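Local coordinates for ribosome inactivating type 1 protein (Iris hollandica, PDB 3MVG), which belongs to the type 1 ribosome-inactivating proteins, single-chain plant proteins that share one mixed alpha/beta fold, at residues Arg14-Phe19 against Ser160-Phe165; Val74-Gln77 against Phe82-Leu85; Ser117-Ile122 against Asp196-Trp201; Ser205-Arg210 against Gly214-Pro219. All coordinates share one frame; numbering follows the deposited sequence. Where two conformers were deposited one is given.

In the fold
From the N terminus, helix 13-27 opens interaction 1, which closes only when residues 160-165 arrive at the end of helix 146-164. Nested inside that long loop, interaction 2 closes the short hairpin of strands 72-78 and 81-84 in the mixed sheet. Interaction 3 opens within the same loop, at residues 117-122, but closes later, at 196-201, so it crosses interaction 1; the two also touch, E161 packing on Q198, and R164 and F165 on W201. Interaction 4 follows in series, folding helix 201-210 back on the start of strand 215-223. Its centre lies about 34 Å from that of interaction 2, on the opposite side of the chain's centre.

Interaction 1 (Arg14-Phe19 against Ser160-Phe165); sequences RSYSDF and SETARF
The phenolic oxygen of Y16 is where helix 13-27 meets T162 of helix 146-164. It is hydrogen-bonded to L158 O, one turn earlier on the second helix, and sits against T162 as well: Y16 OH lies 3.3 Å from T162 OG1 and 3.4 Å from T162 CG2. The tyrosine thus touches both branches of the threonine with its hydroxyl oxygen, and the two side chains cross at about a right angle. Turning CG of Y16 to the side opposite the backbone N (chi1 -180°) sends the ring out from its helix to this spot. On T162, OG1 stands between the backbone N and the carbonyl carbon (chi1 52°), and the methyl lies beside the N. Both residues are buried. In the ribosome-inactivating fold this joins the first helix to the end of a long helix that runs through the body of the molecule; V172 and T173 of helix 166-173 pack on Y16, and I168 on T162. The same two helices are also linked by R24, whose guanidinium donates to the carbonyls of T162 and A163. Farther round the second helix, R164 NH1 and E161 OE1 form a salt bridge at 3.5 Å.

Interaction 2 (Val74-Gln77 against Phe82-Leu85); sequences VAYQ and FYLL
The ring of Y76 overlaps the stem of Y83: Y83 CB stands over one face, 3.8 Å from the Y76 ring centroid and displaced toward the rim. Their rings are nearly parallel, with planes at 18°, but are offset, with 5.0 Å between centroids, and share little area; the closest ring atoms are Y76 CE2 and Y83 CD1, at 3.5 Å. The first torsion of Y76 (chi1 71°) sets CG between the backbone N and the carbonyl carbon, which leans the ring toward the neighbouring strand, over Y83 CB, and puts its OH over a face of the Y83 ring. On the other face of the sheet the one ring of the contact belongs to F82. Here Q77 CB lies over the centre of the F82 ring, 3.7 Å from its centroid, and the extended chain continues past it until OE1 is 3.3 Å from F82 CE1. Y95 meets the F82 ring as well. Beside this pair, A75 and L84 form an apolar contact. Between the two layers runs the backbone of an antiparallel beta hairpin. Y76 and Y83 are a hydrogen-bonded pair, Y76 N to Y83 O at 2.9 Å and Y83 N to Y76 O at 2.8 Å, and L85 N reaches V74 O at 3.2 Å. Strand 61-67 flanks the hairpin on the side of strand 72-78. Polar bonding across the hairpin is thus left to the main chain, while the side chains meet mainly through CH-pi and apolar contacts, with CB of Y83 and CB of Q77 each over a ring face.

Interaction 3 (Ser117-Ile122 against Asp196-Trp201); sequences SNRENI and DLQTNW. Unlike the reference sequence in segment 117-122: S117 (reference Gln).
R119 grips one oxygen of Q198 side-on with two nitrogens: NE lies 2.9 Å and NH1 2.8 Å from Q198 OE1. Both bonds bend at the hydrogen, to about 145°, as expected when neighbouring N-H groups converge on one acceptor. The oxygen lies in the guanidinium plane, and the amide plane is turned only 12° from it, so the two flat groups meet nearly coplanar. R119 reaches this far because its chain is extended from CG to NE; Q198 is extended too, and the two run past each other in opposite directions between backbones whose CA atoms are 11.7 Å apart. The remaining ends are also held, R119 NH2 by Q112 OE1 and Q198 NE2 by Q157 OE1, while Y108 makes a cation-pi contact with the guanidinium. This fixes the rotation of both groups in the buried part of the contact. Toward exposed T199 the join is looser and runs through one water. It accepts from R119 NH1 at 2.7 Å and donates to T199 OG1 at 2.6 Å, replacing direct contact with a bridge. Just beyond, where helix 192-199 ends, N200 ND2 turns back to D196 O at 2.8 Å. The arrangement is that of a buried arginine joining the loop between helices 108-115 and 126-138 to helix 192-199 within the helical body of the ribosome-inactivating fold.

Interaction 4 (Ser205-Arg210 against Gly214-Pro219); sequences STEVQR and GRFLQP
E207 lies across the ring of F216, its CB over the ring centre, 3.5 Å from the centroid and only 5° off the ring normal. The glutamate then bends at chi2 (-55°), which lifts its carboxylate off the ring, with the two planes 61° apart, and brings it to the corner at L217 and Q218. There Q218 N donates to E207 OE1 at 3.0 Å, approaching from above the carboxylate plane. A water completes the join: it donates to E207 OE1 and E207 O and accepts from L217 N at 2.8 Å. V208 adds an apolar touch, its CG2 4.0 Å from F216 CE1. On the solvent side R210 and L217 cross at about a right angle, with R210 NE 3.8 Å from L217 CD1. F216 also packs on V235 and A238 of helix 235-240, so helix 201-210 is joined to the strand 215-223 that follows it and to the helix beyond. One buried glutamate thus offers a methylene to the aromatic face and an oxygen to the turning backbone; receiving two donors on OE1, it is probably ionised.

Interaction 1 (Arg14-Phe19 against Ser160-Phe165)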
loop_
_atom_site.group_PDB
_atom_site.type_symbol
_atom_site.label_atom_id
_atom_site.label_comp_id
_atom_site.label_asym_id
_atom_site.label_seq_id
_atom_site.Cartn_x
_atom_site.Cartn_y
_atom_site.Cartn_z
ATOM N N ARG A 14 8.157 -6.976 2.530
ATOM C CA ARG A 14 7.747 -8.151 1.776
ATOM C C ARG A 14 7.260 -9.283 2.677
ATOM O O ARG A 14 6.229 -9.891 2.395
ATOM C CB ARG A 14 8.925 -8.612 0.911
ATOM C CG ARG A 14 8.581 -9.500 -0.271
ATOM C CD ARG A 14 9.855 -9.656 -1.107
ATOM N NE ARG A 14 9.655 -10.301 -2.403
ATOM C CZ ARG A 14 9.930 -11.576 -2.664
ATOM N NH1 ARG A 14 9.717 -12.058 -3.880
ATOM N NH2 ARG A 14 10.413 -12.373 -1.714
ATOM N N SER A 15 7.976 -9.570 3.765
ATOM C CA SER A 15 7.575 -10.671 4.642
ATOM C C SER A 15 6.255 -10.386 5.365
ATOM O O SER A 15 5.433 -11.290 5.533
ATOM C CB SER A 15 8.672 -11.083 5.633
ATOM O OG SER A 15 8.876 -10.124 6.663
ATOM N N TYR A 16 6.049 -9.137 5.764
ATOM C CA TYR A 16 4.800 -8.762 6.417
ATOM C C TYR A 16 3.644 -8.850 5.415
ATOM O O TYR A 16 2.594 -9.422 5.708
ATOM C CB TYR A 16 4.917 -7.370 7.036
ATOM C CG TYR A 16 3.648 -6.935 7.727
ATOM C CD1 TYR A 16 3.237 -7.529 8.917
ATOM C CD2 TYR A 16 2.849 -5.943 7.177
ATOM C CE1 TYR A 16 2.051 -7.132 9.546
ATOM C CE2 TYR A 16 1.671 -5.537 7.793
ATOM C CZ TYR A 16 1.287 -6.131 8.974
ATOM O OH TYR A 16 0.109 -5.707 9.562
ATOM N N SER A 17 3.842 -8.313 4.219
ATOM C CA SER A 17 2.805 -8.379 3.194
ATOM C C SER A 17 2.517 -9.811 2.745
ATOM O O SER A 17 1.355 -10.157 2.497
ATOM C CB SER A 17 3.190 -7.511 2.011
ATOM O OG SER A 17 3.130 -6.156 2.382
ATOM N N ASP A 18 3.549 -10.648 2.642
ATOM C CA ASP A 18 3.347 -12.052 2.302
ATOM C C ASP A 18 2.511 -12.761 3.360
ATOM O O ASP A 18 1.624 -13.556 3.033
ATOM C CB ASP A 18 4.693 -12.772 2.128
ATOM C CG ASP A 18 5.374 -12.467 0.791
ATOM O OD1 ASP A 18 4.757 -11.855 -0.103
ATOM O OD2 ASP A 18 6.550 -12.857 0.630
ATOM N N PHE A 19 2.810 -12.494 4.628
ATOM C CA PHE A 19 2.024 -13.023 5.733
ATOM C C PHE A 19 0.540 -12.658 5.587
ATOM O O PHE A 19 -0.320 -13.525 5.629
ATOM C CB PHE A 19 2.609 -12.536 7.067
ATOM C CG PHE A 19 1.626 -12.534 8.210
ATOM C CD1 PHE A 19 1.024 -13.712 8.639
ATOM C CD2 PHE A 19 1.323 -11.360 8.873
ATOM C CE1 PHE A 19 0.114 -13.719 9.700
ATOM C CE2 PHE A 19 0.418 -11.355 9.938
ATOM C CZ PHE A 19 -0.186 -12.539 10.350
ATOM N N SER A 160 -6.014 -8.450 11.952
ATOM C CA SER A 160 -7.372 -8.414 11.385
ATOM C C SER A 160 -7.628 -7.179 10.523
ATOM O O SER A 160 -8.158 -7.287 9.417
ATOM C CB SER A 160 -8.417 -8.477 12.493
ATOM O OG SER A 160 -8.315 -9.678 13.238
ATOM N N GLU A 161 -7.280 -5.999 11.026
ATOM C CA GLU A 161 -7.633 -4.776 10.300
ATOM C C GLU A 161 -6.815 -4.591 9.033
ATOM O O GLU A 161 -7.331 -4.119 8.025
ATOM C CB GLU A 161 -7.548 -3.529 11.181
ATOM C CG GLU A 161 -8.452 -3.541 12.425
ATOM C CD GLU A 161 -9.941 -3.443 12.145
ATOM O OE1 GLU A 161 -10.363 -3.454 10.967
ATOM O OE2 GLU A 161 -10.693 -3.348 13.133
ATOM N N THR A 162 -5.531 -4.940 9.087
ATOM C CA THR A 162 -4.685 -4.921 7.892
ATOM C C THR A 162 -5.100 -6.001 6.876
ATOM O O THR A 162 -5.013 -5.774 5.668
ATOM C CB THR A 162 -3.214 -5.085 8.266
ATOM O OG1 THR A 162 -3.106 -6.239 9.095
ATOM C CG2 THR A 162 -2.686 -3.854 9.016
ATOM N N ALA A 163 -5.554 -7.160 7.355
ATOM C CA ALA A 163 -6.108 -8.163 6.437
ATOM C C ALA A 163 -7.346 -7.587 5.723
ATOM O O ALA A 163 -7.524 -7.784 4.528
ATOM C CB ALA A 163 -6.485 -9.440 7.182
ATOM N N ARG A 164 -8.194 -6.869 6.464
ATOM C CA ARG A 164 -9.420 -6.284 5.907
ATOM C C ARG A 164 -9.146 -5.112 4.974
ATOM O O ARG A 164 -9.873 -4.928 3.994
ATOM C CB ARG A 164 -10.339 -5.815 7.029
ATOM C CG ARG A 164 -10.967 -6.924 7.843
ATOM C CD ARG A 164 -11.668 -6.292 9.017
ATOM N NE ARG A 164 -12.418 -7.245 9.826
ATOM C CZ ARG A 164 -13.079 -6.914 10.931
ATOM N NH1 ARG A 164 -13.069 -5.665 11.368
ATOM N NH2 ARG A 164 -13.748 -7.838 11.595
ATOM N N PHE A 165 -8.117 -4.318 5.279
ATOM C CA PHE A 165 -7.853 -3.074 4.543
ATOM C C PHE A 165 -6.394 -2.926 4.167
ATOM O O PHE A 165 -5.529 -2.690 5.035
ATOM C CB PHE A 165 -8.234 -1.843 5.367
ATOM C CG PHE A 165 -9.700 -1.700 5.621
ATOM C CD1 PHE A 165 -10.545 -1.207 4.631
ATOM C CD2 PHE A 165 -10.233 -2.031 6.852
ATOM C CE1 PHE A 165 -11.912 -1.060 4.867
ATOM C CE2 PHE A 165 -11.591 -1.880 7.094
ATOM C CZ PHE A 165 -12.427 -1.391 6.104
#

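Interaction 2 (Val74-Gln77 against Phe82-Leu85)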
loop_
_atom_site.group_PDB
_atom_site.type_symbol
_atom_site.label_atom_id
_atom_site.label_comp_id
_atom_site.label_asym_id
_atom_site.label_seq_id
_atom_site.Cartn_x
_atom_site.Cartn_y
_atom_site.Cartn_z
ATOM N N VAL A 74 -11.091 -14.210 18.297
ATOM C CA VAL A 74 -12.058 -14.715 19.282
ATOM C C VAL A 74 -11.386 -15.285 20.539
ATOM O O VAL A 74 -12.031 -15.452 21.582
ATOM C CB VAL A 74 -13.015 -15.790 18.684
ATOM C CG1 VAL A 74 -13.792 -15.225 17.484
ATOM C CG2 VAL A 74 -12.258 -17.069 18.301
ATOM N N ALA A 75 -10.088 -15.562 20.447
ATOM C CA ALA A 75 -9.349 -16.216 21.523
ATOM C C ALA A 75 -7.875 -16.163 21.197
ATOM O O ALA A 75 -7.493 -15.828 20.074
ATOM C CB ALA A 75 -9.797 -17.660 21.663
ATOM N N TYR A 76 -7.038 -16.489 22.169
ATOM C CA TYR A 76 -5.624 -16.704 21.876
ATOM C C TYR A 76 -5.069 -17.775 22.796
ATOM O O TYR A 76 -5.603 -18.001 23.886
ATOM C CB TYR A 76 -4.797 -15.395 21.954
ATOM C CG TYR A 76 -4.606 -14.870 23.351
ATOM C CD1 TYR A 76 -5.505 -13.961 23.904
ATOM C CD2 TYR A 76 -3.526 -15.294 24.130
ATOM C CE1 TYR A 76 -5.334 -13.486 25.201
ATOM C CE2 TYR A 76 -3.353 -14.834 25.427
ATOM C CZ TYR A 76 -4.259 -13.933 25.958
ATOM O OH TYR A 76 -4.123 -13.458 27.239
ATOM N N GLN A 77 -3.998 -18.426 22.355
ATOM C CA GLN A 77 -3.260 -19.370 23.190
ATOM C C GLN A 77 -1.909 -18.799 23.588
ATOM O O GLN A 77 -1.208 -18.204 22.760
ATOM C CB GLN A 77 -3.046 -20.683 22.451
ATOM C CG GLN A 77 -2.469 -21.793 23.337
ATOM C CD GLN A 77 -2.095 -23.032 22.565
ATOM O OE1 GLN A 77 -2.389 -24.150 22.993
ATOM N NE2 GLN A 77 -1.441 -22.850 21.428
ATOM N N PHE A 82 -5.552 -21.666 26.498
ATOM C CA PHE A 82 -6.358 -20.732 25.718
ATOM C C PHE A 82 -7.065 -19.719 26.614
ATOM O O PHE A 82 -7.438 -20.012 27.768
ATOM C CB PHE A 82 -7.368 -21.470 24.833
ATOM C CG PHE A 82 -6.776 -22.034 23.571
ATOM C CD1 PHE A 82 -6.188 -23.299 23.564
ATOM C CD2 PHE A 82 -6.832 -21.315 22.372
ATOM C CE1 PHE A 82 -5.648 -23.833 22.391
ATOM C CE2 PHE A 82 -6.294 -21.852 21.197
ATOM C CZ PHE A 82 -5.707 -23.107 21.207
ATOM N N TYR A 83 -7.228 -18.523 26.055
ATOM C CA TYR A 83 -7.857 -17.378 26.675
ATOM C C TYR A 83 -8.948 -16.929 25.728
ATOM O O TYR A 83 -8.692 -16.625 24.560
ATOM C CB TYR A 83 -6.811 -16.276 26.896
ATOM C CG TYR A 83 -5.763 -16.717 27.892
ATOM C CD1 TYR A 83 -4.611 -17.398 27.486
ATOM C CD2 TYR A 83 -5.966 -16.527 29.253
ATOM C CE1 TYR A 83 -3.669 -17.847 28.421
ATOM C CE2 TYR A 83 -5.037 -16.973 30.193
ATOM C CZ TYR A 83 -3.894 -17.631 29.771
ATOM O OH TYR A 83 -2.978 -18.068 30.710
ATOM N N LEU A 84 -10.177 -16.910 26.229
ATOM C CA LEU A 84 -11.356 -16.624 25.413
ATOM C C LEU A 84 -11.883 -15.245 25.697
ATOM O O LEU A 84 -11.989 -14.841 26.856
ATOM C CB LEU A 84 -12.470 -17.632 25.717
ATOM C CG LEU A 84 -12.533 -18.976 24.989
ATOM C CD1 LEU A 84 -11.183 -19.614 24.679
ATOM C CD2 LEU A 84 -13.416 -19.930 25.793
ATOM N N LEU A 85 -12.251 -14.518 24.652
ATOM C CA LEU A 85 -13.032 -13.301 24.858
ATOM C C LEU A 85 -14.378 -13.697 25.487
ATOM O O LEU A 85 -14.826 -14.849 25.360
ATOM C CB LEU A 85 -13.200 -12.504 23.560
ATOM C CG LEU A 85 -11.897 -11.907 23.013
ATOM C CD1 LEU A 85 -12.111 -11.425 21.586
ATOM C CD2 LEU A 85 -11.365 -10.775 23.884
#

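Interaction 3 (Ser117-Ile122 against Asp196-Trp201)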
loop_
_atom_site.group_PDB
_atom_site.type_symbol
_atom_site.label_atom_id
_atom_site.label_comp_id
_atom_site.label_asym_id
_atom_site.label_seq_id
_atom_site.Cartn_x
_atom_site.Cartn_y
_atom_site.Cartn_z
ATOM N N SER A 117 -7.103 3.207 27.564
ATOM C CA SER A 117 -6.427 3.929 26.501
ATOM C C SER A 117 -7.219 3.790 25.212
ATOM O O SER A 117 -7.602 2.683 24.836
ATOM C CB SER A 117 -5.024 3.352 26.296
ATOM O OG SER A 117 -4.411 3.060 27.541
ATOM N N ASN A 118 -7.473 4.910 24.542
ATOM C CA ASN A 118 -8.020 4.859 23.201
ATOM C C ASN A 118 -6.917 4.467 22.221
ATOM O O ASN A 118 -5.753 4.813 22.417
ATOM C CB ASN A 118 -8.631 6.220 22.880
ATOM C CG ASN A 118 -8.561 6.570 21.431
ATOM O OD1 ASN A 118 -9.209 5.955 20.591
ATOM N ND2 ASN A 118 -7.798 7.602 21.129
ATOM N N ARG A 119 -7.275 3.737 21.170
ATOM C CA ARG A 119 -6.253 3.269 20.238
ATOM C C ARG A 119 -5.589 4.386 19.421
ATOM O O ARG A 119 -4.508 4.182 18.866
ATOM C CB ARG A 119 -6.765 2.125 19.368
ATOM C CG ARG A 119 -7.786 2.485 18.317
ATOM C CD ARG A 119 -8.469 1.210 17.888
ATOM N NE ARG A 119 -9.421 1.349 16.791
ATOM C CZ ARG A 119 -10.679 1.762 16.923
ATOM N NH1 ARG A 119 -11.461 1.804 15.856
ATOM N NH2 ARG A 119 -11.152 2.150 18.099
ATOM N N GLU A 120 -6.191 5.576 19.399
ATOM C CA GLU A 120 -5.532 6.755 18.827
ATOM C C GLU A 120 -4.224 7.074 19.546
ATOM O O GLU A 120 -3.373 7.775 19.003
ATOM C CB GLU A 120 -6.446 7.988 18.869
ATOM C CG GLU A 120 -7.529 8.018 17.810
ATOM C CD GLU A 120 -8.469 9.205 17.937
ATOM O OE1 GLU A 120 -7.989 10.348 18.105
ATOM O OE2 GLU A 120 -9.696 8.991 17.847
ATOM N N ASN A 121 -4.076 6.558 20.766
ATOM C CA ASN A 121 -2.902 6.835 21.597
ATOM C C ASN A 121 -1.968 5.636 21.794
ATOM O O ASN A 121 -1.111 5.641 22.680
ATOM C CB ASN A 121 -3.347 7.419 22.947
ATOM C CG ASN A 121 -4.211 8.659 22.785
ATOM O OD1 ASN A 121 -3.906 9.543 21.985
ATOM N ND2 ASN A 121 -5.302 8.720 23.535
ATOM N N ILE A 122 -2.125 4.624 20.942
ATOM C CA ILE A 122 -1.346 3.387 21.031
ATOM C C ILE A 122 -0.507 3.207 19.769
ATOM O O ILE A 122 -1.044 3.105 18.665
ATOM C CB ILE A 122 -2.264 2.164 21.267
ATOM C CG1 ILE A 122 -2.930 2.273 22.649
ATOM C CG2 ILE A 122 -1.484 0.848 21.101
ATOM C CD1 ILE A 122 -4.026 1.246 22.913
ATOM N N ASP A 196 -12.053 5.414 11.393
ATOM C CA ASP A 196 -13.340 5.465 10.703
ATOM C C ASP A 196 -13.427 4.397 9.623
ATOM O O ASP A 196 -14.491 3.833 9.380
ATOM C CB ASP A 196 -13.613 6.851 10.127
ATOM C CG ASP A 196 -15.087 7.123 9.968
ATOM O OD1 ASP A 196 -15.457 7.775 8.979
ATOM O OD2 ASP A 196 -15.881 6.677 10.831
ATOM N N LEU A 197 -12.295 4.097 9.000
ATOM C CA LEU A 197 -12.241 3.018 8.043
ATOM C C LEU A 197 -12.594 1.686 8.726
ATOM O O LEU A 197 -13.472 0.947 8.270
ATOM C CB LEU A 197 -10.856 2.987 7.414
ATOM C CG LEU A 197 -10.679 2.099 6.199
ATOM C CD1 LEU A 197 -11.593 2.536 5.051
ATOM C CD2 LEU A 197 -9.220 2.142 5.779
ATOM N N GLN A 198 -11.944 1.416 9.859
ATOM C CA GLN A 198 -12.215 0.213 10.639
ATOM C C GLN A 198 -13.694 0.101 11.001
ATOM O O GLN A 198 -14.292 -0.964 10.874
ATOM C CB GLN A 198 -11.374 0.189 11.921
ATOM C CG GLN A 198 -9.874 0.103 11.693
ATOM C CD GLN A 198 -9.083 0.329 12.967
ATOM O OE1 GLN A 198 -9.644 0.621 14.023
ATOM N NE2 GLN A 198 -7.775 0.193 12.876
ATOM N N THR A 199 -14.277 1.215 11.455
ATOM C CA THR A 199 -15.690 1.276 11.861
ATOM C C THR A 199 -16.651 0.942 10.718
ATOM O O THR A 199 -17.751 0.438 10.949
ATOM C CB THR A 199 -16.020 2.693 12.417
ATOM O OG1 THR A 199 -15.119 3.014 13.485
ATOM C CG2 THR A 199 -17.461 2.805 12.907
ATOM N N ASN A 200 -16.223 1.219 9.488
ATOM C CA ASN A 200 -17.088 1.093 8.321
ATOM C C ASN A 200 -16.901 -0.171 7.497
ATOM O O ASN A 200 -17.410 -0.261 6.377
ATOM C CB ASN A 200 -16.963 2.340 7.445
ATOM C CG ASN A 200 -17.811 3.476 7.958
ATOM O OD1 ASN A 200 -19.027 3.501 7.734
ATOM N ND2 ASN A 200 -17.196 4.396 8.689
ATOM N N TRP A 201 -16.209 -1.161 8.056
ATOM C CA TRP A 201 -15.942 -2.385 7.310
ATOM C C TRP A 201 -17.206 -3.123 6.887
ATOM O O TRP A 201 -17.335 -3.500 5.726
ATOM C CB TRP A 201 -15.021 -3.310 8.090
ATOM C CG TRP A 201 -14.676 -4.560 7.336
ATOM C CD1 TRP A 201 -14.020 -4.648 6.132
ATOM C CD2 TRP A 201 -14.984 -5.899 7.726
ATOM N NE1 TRP A 201 -13.890 -5.967 5.767
ATOM C CE2 TRP A 201 -14.474 -6.752 6.728
ATOM C CE3 TRP A 201 -15.624 -6.460 8.839
ATOM C CZ2 TRP A 201 -14.580 -8.137 6.810
ATOM C CZ3 TRP A 201 -15.734 -7.828 8.918
ATOM C CH2 TRP A 201 -15.213 -8.661 7.911
HETATM O O HOH W 1 -14.115 1.453 15.309
#

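Interaction 4 (Ser205-Arg210 against Gly214-Pro219)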
loop_
_atom_site.group_PDB
_atom_site.type_symbol
_atom_site.label_atom_id
_atom_site.label_comp_id
_atom_site.label_asym_id
_atom_site.label_seq_id
_atom_site.Cartn_x
_atom_site.Cartn_y
_atom_site.Cartn_z
ATOM N N SER A 205 -18.537 -3.463 3.102
ATOM C CA SER A 205 -18.686 -4.841 2.632
ATOM C C SER A 205 -20.067 -5.049 2.025
ATOM O O SER A 205 -20.201 -5.629 0.944
ATOM C CB SER A 205 -18.496 -5.834 3.781
ATOM O OG SER A 205 -17.128 -5.918 4.194
ATOM N N THR A 206 -21.090 -4.592 2.742
ATOM C CA THR A 206 -22.475 -4.711 2.290
ATOM C C THR A 206 -22.723 -3.910 1.011
ATOM O O THR A 206 -23.317 -4.436 0.055
ATOM C CB THR A 206 -23.431 -4.316 3.415
ATOM O OG1 THR A 206 -23.312 -5.287 4.457
ATOM C CG2 THR A 206 -24.885 -4.268 2.925
ATOM N N GLU A 207 -22.229 -2.677 0.960
ATOM C CA GLU A 207 -22.419 -1.856 -0.234
ATOM C C GLU A 207 -21.771 -2.488 -1.463
ATOM O O GLU A 207 -22.336 -2.450 -2.557
ATOM C CB GLU A 207 -21.920 -0.424 -0.027
ATOM C CG GLU A 207 -22.747 0.408 0.974
ATOM C CD GLU A 207 -24.228 0.479 0.633
ATOM O OE1 GLU A 207 -24.568 0.670 -0.555
ATOM O OE2 GLU A 207 -25.050 0.353 1.561
ATOM N N VAL A 208 -20.605 -3.105 -1.294
ATOM C CA VAL A 208 -19.983 -3.807 -2.414
ATOM C C VAL A 208 -20.887 -4.940 -2.924
ATOM O O VAL A 208 -21.050 -5.110 -4.139
ATOM C CB VAL A 208 -18.560 -4.305 -2.069
ATOM C CG1 VAL A 208 -18.036 -5.280 -3.131
ATOM C CG2 VAL A 208 -17.625 -3.131 -1.916
ATOM N N GLN A 209 -21.474 -5.691 -1.999
ATOM C CA GLN A 209 -22.323 -6.829 -2.366
ATOM C C GLN A 209 -23.661 -6.429 -2.993
ATOM O O GLN A 209 -24.208 -7.184 -3.798
ATOM C CB GLN A 209 -22.525 -7.779 -1.183
ATOM C CG GLN A 209 -21.273 -8.588 -0.877
ATOM C CD GLN A 209 -21.285 -9.178 0.504
ATOM O OE1 GLN A 209 -21.834 -10.253 0.732
ATOM N NE2 GLN A 209 -20.672 -8.474 1.448
ATOM N N ARG A 210 -24.164 -5.246 -2.646
ATOM C CA ARG A 210 -25.464 -4.773 -3.142
ATOM C C ARG A 210 -25.338 -3.822 -4.328
ATOM O O ARG A 210 -26.353 -3.391 -4.896
ATOM C CB ARG A 210 -26.232 -4.070 -2.026
ATOM C CG ARG A 210 -26.517 -4.927 -0.815
ATOM C CD ARG A 210 -27.498 -4.235 0.107
ATOM N NE ARG A 210 -28.830 -4.172 -0.496
ATOM C CZ ARG A 210 -29.945 -3.848 0.156
ATOM N NH1 ARG A 210 -29.910 -3.548 1.449
ATOM N NH2 ARG A 210 -31.103 -3.827 -0.490
ATOM N N GLY A 214 -21.675 -1.685 -10.274
ATOM C CA GLY A 214 -20.561 -1.192 -9.466
ATOM C C GLY A 214 -20.866 0.023 -8.605
ATOM O O GLY A 214 -20.039 0.414 -7.784
ATOM N N ARG A 215 -22.044 0.621 -8.774
ATOM C CA ARG A 215 -22.409 1.828 -8.024
ATOM C C ARG A 215 -23.111 1.479 -6.721
ATOM O O ARG A 215 -24.028 0.656 -6.696
ATOM C CB ARG A 215 -23.305 2.756 -8.860
ATOM C CG ARG A 215 -22.672 3.290 -10.157
ATOM C CD ARG A 215 -21.558 4.304 -9.902
ATOM N NE ARG A 215 -22.031 5.491 -9.187
ATOM C CZ ARG A 215 -21.242 6.449 -8.704
ATOM N NH1 ARG A 215 -19.922 6.379 -8.849
ATOM N NH2 ARG A 215 -21.778 7.483 -8.070
ATOM N N PHE A 216 -22.681 2.108 -5.631
ATOM C CA PHE A 216 -23.288 1.872 -4.322
ATOM C C PHE A 216 -24.723 2.388 -4.276
ATOM O O PHE A 216 -25.007 3.496 -4.741
ATOM C CB PHE A 216 -22.506 2.610 -3.232
ATOM C CG PHE A 216 -21.223 1.939 -2.799
ATOM C CD1 PHE A 216 -20.719 0.807 -3.443
ATOM C CD2 PHE A 216 -20.496 2.484 -1.742
ATOM C CE1 PHE A 216 -19.522 0.218 -3.010
ATOM C CE2 PHE A 216 -19.307 1.907 -1.309
ATOM C CZ PHE A 216 -18.820 0.778 -1.940
ATOM N N LEU A 217 -25.613 1.605 -3.683
ATOM C CA LEU A 217 -26.968 2.077 -3.395
ATOM C C LEU A 217 -26.943 3.210 -2.367
ATOM O O LEU A 217 -27.728 4.160 -2.457
ATOM C CB LEU A 217 -27.851 0.932 -2.899
ATOM C CG LEU A 217 -27.995 -0.333 -3.754
ATOM C CD1 LEU A 217 -28.911 -1.324 -3.046
ATOM C CD2 LEU A 217 -28.502 -0.037 -5.166
ATOM N N GLN A 218 -26.041 3.101 -1.394
ATOM C CA GLN A 218 -25.882 4.106 -0.352
ATOM C C GLN A 218 -24.409 4.491 -0.229
ATOM O O GLN A 218 -23.619 3.762 0.385
ATOM C CB GLN A 218 -26.417 3.591 0.990
ATOM C CG GLN A 218 -27.925 3.361 1.034
ATOM C CD GLN A 218 -28.739 4.628 0.802
ATOM O OE1 GLN A 218 -28.354 5.725 1.224
ATOM N NE2 GLN A 218 -29.881 4.477 0.138
ATOM N N PRO A 219 -24.020 5.631 -0.833
ATOM C CA PRO A 219 -22.644 6.108 -0.702
ATOM C C PRO A 219 -22.198 6.232 0.757
ATOM O O PRO A 219 -22.993 6.571 1.635
ATOM C CB PRO A 219 -22.687 7.466 -1.399
ATOM C CG PRO A 219 -23.716 7.269 -2.477
ATOM C CD PRO A 219 -24.775 6.407 -1.836
HETATM O O HOH W 2 -24.627 -0.861 -2.763
#